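Local coordinates for alpha-glucosidase (Pseudoalteromonas sp. K8, PDB 5HQA), which hydrolyses alpha-glucosidic linkages as a calcium-binding, chloride-activated glycoside hydrolase of family 97, here holding the inhibitor acarbose, at residues I452-A457 against F480-A485. Sequence-based numbering, arbitrary orientation.
Sequences ITREGA and FTRMLA. With CA (calcium ion), chain C; AC1 (4,6-dideoxy-4-{[(1S,4R,5S,6S)-4,5,6-trihydroxy-3-(hydroxymethyl)cyclohex-2-en-1-yl]amino}-alpha-D-glucopyranose), chain B.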
ATOM      1  N   ILE A 452       7.336  -7.083   0.991  1.00 13.79           N
ATOM      2  CA  ILE A 452       6.088  -7.678   1.464  1.00 14.54           C
ATOM      3  C   ILE A 452       5.036  -6.631   1.817  1.00 13.85           C
ATOM      4  O   ILE A 452       3.838  -6.878   1.638  1.00 14.12           O
ATOM      5  CB  ILE A 452       6.352  -8.631   2.645  1.00 13.25           C
ATOM      6  CG1 ILE A 452       7.119  -7.926   3.764  1.00 12.68           C
ATOM      7  CG2 ILE A 452       7.123  -9.841   2.158  1.00 12.77           C
ATOM      8  CD1 ILE A 452       7.323  -8.791   4.984  1.00 13.04           C
ATOM      9  N   THR A 453       5.432  -5.457   2.298  1.00 11.43           N
ATOM     10  CA  THR A 453       4.443  -4.469   2.699  1.00 11.41           C
ATOM     11  C   THR A 453       5.136  -3.115   2.838  1.00 12.05           C
ATOM     12  O   THR A 453       6.358  -2.997   2.696  1.00 11.20           O
ATOM     13  CB  THR A 453       3.735  -4.904   3.993  1.00 12.78           C
ATOM     14  OG1 THR A 453       2.544  -4.127   4.181  1.00 13.31           O
ATOM     15  CG2 THR A 453       4.655  -4.749   5.219  1.00 10.08           C
ATOM     16  N   ARG A 454       4.336  -2.086   3.099  1.00 10.41           N
ATOM     17  CA  ARG A 454       4.866  -0.744   3.303  1.00 11.10           C
ATOM     18  C   ARG A 454       3.822   0.083   4.034  1.00 10.71           C
ATOM     19  O   ARG A 454       2.667  -0.319   4.178  1.00 10.18           O
ATOM     20  CB  ARG A 454       5.245  -0.081   1.973  1.00 10.31           C
ATOM     21  CG  ARG A 454       4.040   0.408   1.155  1.00 10.47           C
ATOM     22  CD  ARG A 454       4.450   0.622  -0.301  1.00 10.67           C
ATOM     23  NE  ARG A 454       4.899  -0.636  -0.891  1.00  9.60           N
ATOM     24  CZ  ARG A 454       5.860  -0.742  -1.803  1.00 12.23           C
ATOM     25  NH1 ARG A 454       6.493   0.346  -2.244  1.00 11.22           N
ATOM     26  NH2 ARG A 454       6.190  -1.943  -2.277  1.00 12.14           N
ATOM     27  N   GLU A 455       4.247   1.257   4.491  1.00  9.91           N
ATOM     28  CA  GLU A 455       3.309   2.174   5.124  1.00 10.79           C
ATOM     29  C   GLU A 455       2.752   3.118   4.054  1.00 11.33           C
ATOM     30  O   GLU A 455       1.833   2.738   3.319  1.00 11.78           O
ATOM     31  CB  GLU A 455       3.992   2.913   6.277  1.00 10.34           C
ATOM     32  CG  GLU A 455       3.035   3.632   7.203  1.00 12.11           C
ATOM     33  CD  GLU A 455       3.762   4.280   8.372  1.00 15.98           C
ATOM     34  OE1 GLU A 455       4.658   5.122   8.132  1.00 12.53           O
ATOM     35  OE2 GLU A 455       3.452   3.927   9.529  1.00 16.56           O
ATOM     36  N   GLY A 456       3.291   4.328   3.926  1.00  9.35           N
ATOM     37  CA  GLY A 456       2.858   5.182   2.815  1.00  8.57           C
ATOM     38  C   GLY A 456       1.437   5.702   2.922  1.00 10.24           C
ATOM     39  O   GLY A 456       0.738   5.836   1.899  1.00  9.41           O
ATOM     40  N   ALA A 457       1.001   6.010   4.142  1.00 10.01           N
ATOM     41  CA  ALA A 457      -0.314   6.507   4.526  1.00 10.86           C
ATOM     42  C   ALA A 457      -0.272   6.661   6.039  1.00 11.31           C
ATOM     43  O   ALA A 457       0.625   6.128   6.701  1.00 11.16           O
ATOM     44  CB  ALA A 457      -1.451   5.552   4.114  1.00  9.11           C
ATOM     45  N   PHE A 480     -10.443   2.416  -0.135  1.00  8.70           N
ATOM     46  CA  PHE A 480     -10.751   2.712  -1.530  1.00  9.67           C
ATOM     47  C   PHE A 480      -9.743   3.671  -2.151  1.00 12.18           C
ATOM     48  O   PHE A 480      -9.960   4.170  -3.266  1.00 10.22           O
ATOM     49  CB  PHE A 480     -12.168   3.280  -1.658  1.00  9.27           C
ATOM     50  CG  PHE A 480     -13.240   2.358  -1.140  1.00  9.77           C
ATOM     51  CD1 PHE A 480     -13.783   1.375  -1.959  1.00 10.12           C
ATOM     52  CD2 PHE A 480     -13.706   2.476   0.168  1.00 10.88           C
ATOM     53  CE1 PHE A 480     -14.762   0.521  -1.486  1.00 10.69           C
ATOM     54  CE2 PHE A 480     -14.692   1.626   0.656  1.00 10.05           C
ATOM     55  CZ  PHE A 480     -15.227   0.650  -0.173  1.00 11.65           C
ATOM     56  N   THR A 481      -8.648   3.943  -1.455  1.00 10.12           N
ATOM     57  CA  THR A 481      -7.615   4.807  -1.991  1.00  8.99           C
ATOM     58  C   THR A 481      -6.271   4.108  -1.831  1.00  9.89           C
ATOM     59  O   THR A 481      -5.864   3.329  -2.698  1.00 11.37           O
ATOM     60  CB  THR A 481      -7.649   6.171  -1.283  1.00 11.08           C
ATOM     61  OG1 THR A 481      -7.523   5.983   0.136  1.00 11.32           O
ATOM     62  CG2 THR A 481      -8.968   6.905  -1.569  1.00  9.97           C
ATOM     63  N   ARG A 482      -5.598   4.356  -0.701  1.00 10.26           N
ATOM     64  CA  ARG A 482      -4.295   3.749  -0.429  1.00  9.14           C
ATOM     65  C   ARG A 482      -4.302   2.232  -0.634  1.00 10.12           C
ATOM     66  O   ARG A 482      -3.356   1.673  -1.203  1.00 10.72           O
ATOM     67  CB  ARG A 482      -3.867   4.093   1.001  1.00  8.49           C
ATOM     68  CG  ARG A 482      -2.750   3.221   1.551  1.00  9.37           C
ATOM     69  CD  ARG A 482      -1.415   3.445   0.827  1.00 10.55           C
ATOM     70  NE  ARG A 482      -0.383   2.590   1.417  1.00  9.70           N
ATOM     71  CZ  ARG A 482      -0.251   1.290   1.161  1.00 10.35           C
ATOM     72  NH1 ARG A 482       0.703   0.588   1.764  1.00 11.60           N
ATOM     73  NH2 ARG A 482      -1.065   0.694   0.294  1.00  8.60           N
ATOM     74  N   MET A 483      -5.356   1.543  -0.180  1.00  8.98           N
ATOM     75  CA  MET A 483      -5.331   0.083  -0.247  1.00  9.66           C
ATOM     76  C   MET A 483      -5.496  -0.441  -1.671  1.00 12.10           C
ATOM     77  O   MET A 483      -5.206  -1.619  -1.917  1.00 11.91           O
ATOM     78  CB  MET A 483      -6.401  -0.526   0.664  1.00  8.62           C
ATOM     79  CG  MET A 483      -6.206  -0.214   2.150  1.00  8.51           C
ATOM     80  SD  MET A 483      -4.522  -0.471   2.781  1.00 12.95           S
ATOM     81  CE  MET A 483      -4.371  -2.251   2.644  1.00 10.67           C
ATOM     82  N   LEU A 484      -5.945   0.393  -2.617  1.00 10.44           N
ATOM     83  CA  LEU A 484      -5.934  -0.029  -4.015  1.00 10.80           C
ATOM     84  C   LEU A 484      -4.515  -0.233  -4.541  1.00 13.03           C
ATOM     85  O   LEU A 484      -4.324  -0.958  -5.525  1.00 14.01           O
ATOM     86  CB  LEU A 484      -6.670   0.989  -4.888  1.00 10.22           C
ATOM     87  CG  LEU A 484      -8.127   1.304  -4.524  1.00 11.42           C
ATOM     88  CD1 LEU A 484      -8.724   2.237  -5.574  1.00 11.27           C
ATOM     89  CD2 LEU A 484      -8.968   0.034  -4.393  1.00 10.28           C
ATOM     90  N   ALA A 485      -3.517   0.391  -3.910  1.00 11.64           N
ATOM     91  CA  ALA A 485      -2.141   0.245  -4.369  1.00  9.84           C
ATOM     92  C   ALA A 485      -1.531  -1.090  -3.964  1.00 12.57           C
ATOM     93  O   ALA A 485      -0.662  -1.597  -4.676  1.00 13.92           O
ATOM     94  CB  ALA A 485      -1.278   1.394  -3.838  1.00  9.07           C
TER
HETATM   95 CA    CA C 701       5.558   6.769   9.457  1.00 13.54          CA
HETATM   96  C1  AC1 B   3       7.294  11.744  11.876  1.00 28.84           C
HETATM   97  O2  AC1 B   3       6.165  11.863   9.767  1.00 22.59           O
HETATM   98  C2  AC1 B   3       7.013  11.022  10.567  1.00 22.81           C
HETATM   99  C4A AC1 B   3       8.619   4.191  13.458  1.00 15.05           C
HETATM  100  C3  AC1 B   3       6.390   9.671  10.799  1.00 17.22           C
HETATM  101  O3  AC1 B   3       6.070   9.045   9.544  1.00 15.78           O
HETATM  102  C4  AC1 B   3       7.314   8.819  11.629  1.00 15.63           C
HETATM  103  N4A AC1 B   3       6.920   7.375  11.668  1.00 14.18           N
HETATM  104  C5  AC1 B   3       7.187   9.491  12.987  1.00 23.06           C
HETATM  105  O5  AC1 B   3       7.863  10.814  12.907  1.00 25.95           O
HETATM  106  C6  AC1 B   3       7.776   8.722  14.129  1.00 22.42           C
HETATM  107  C1B AC1 B   3       8.038   6.405  11.384  1.00 19.62           C
HETATM  108  C2B AC1 B   3       7.448   4.844  11.372  1.00 19.86           C
HETATM  109  O2B AC1 B   3       6.302   4.824  10.521  1.00 13.05           O
HETATM  110  C3B AC1 B   3       7.197   4.381  12.675  1.00 18.63           C
HETATM  111  O3B AC1 B   3       6.513   3.104  12.704  1.00 17.17           O
HETATM  112  O4  AC1 B   3       8.388   3.854  14.812  1.00 14.28           O
HETATM  113  C5B AC1 B   3       9.461   5.363  13.392  1.00 14.41           C
HETATM  114  C7B AC1 B   3       9.148   6.500  12.271  1.00 14.01           C
HETATM  115  C6B AC1 B   3      10.900   5.220  13.914  1.00 15.74           C
HETATM  116  O6B AC1 B   3      11.618   4.473  12.983  1.00 22.24           O
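Arg482 reaches from the short helix 482-485 to the backbone of residues 454-457. Its CB leaves the helix toward that segment, and CG lies anti to the backbone N (chi1 163°). Arg482 CG meets the methyl Ala457 CB at 3.7 Å. CD rests against the carbonyl oxygen of Gly456, with Arg482 CD to Gly456 O at 3.4 Å. The guanidinium then presents its edge. NE and NH1 of Arg482 both donate to the carbonyl oxygen of Glu455, each at 2.9 Å. This oxygen lies in the guanidinium plane, and NE approaches it almost head-on, at a C=O...N angle of 165°. Arg482 NH1 also makes a weak, bent bond to Arg454 O at 3.2 Å. On the helix side, NH1 donates to Pro487 O and NH2 to Gly486 O. The main chain bound here leaves strand 451-454, part of the parallel sheet of the TIM-barrel catalytic domain. Glu455 leaves the backbone away from the helix segment, and its extended chain carries the carboxylate to the calcium ion, with Glu455 OE1 at 2.3 Å from the metal, which places Arg482 in the second shell of the metal site. Glu154, Glu437 and Glu461 bind the same ion, as do O3, O2B and N4A of the acarviosine part of acarbose. With an alanine at Arg482, the Glu455, Gly486 and Pro487 carbonyl oxygens would lose these donors, and the loop carrying the calcium ligand would probably be less firmly held. The Arg454 guanidinium stands nearly perpendicular to that of Arg482, 82° between planes, and its NH1 donates to Ile439 O.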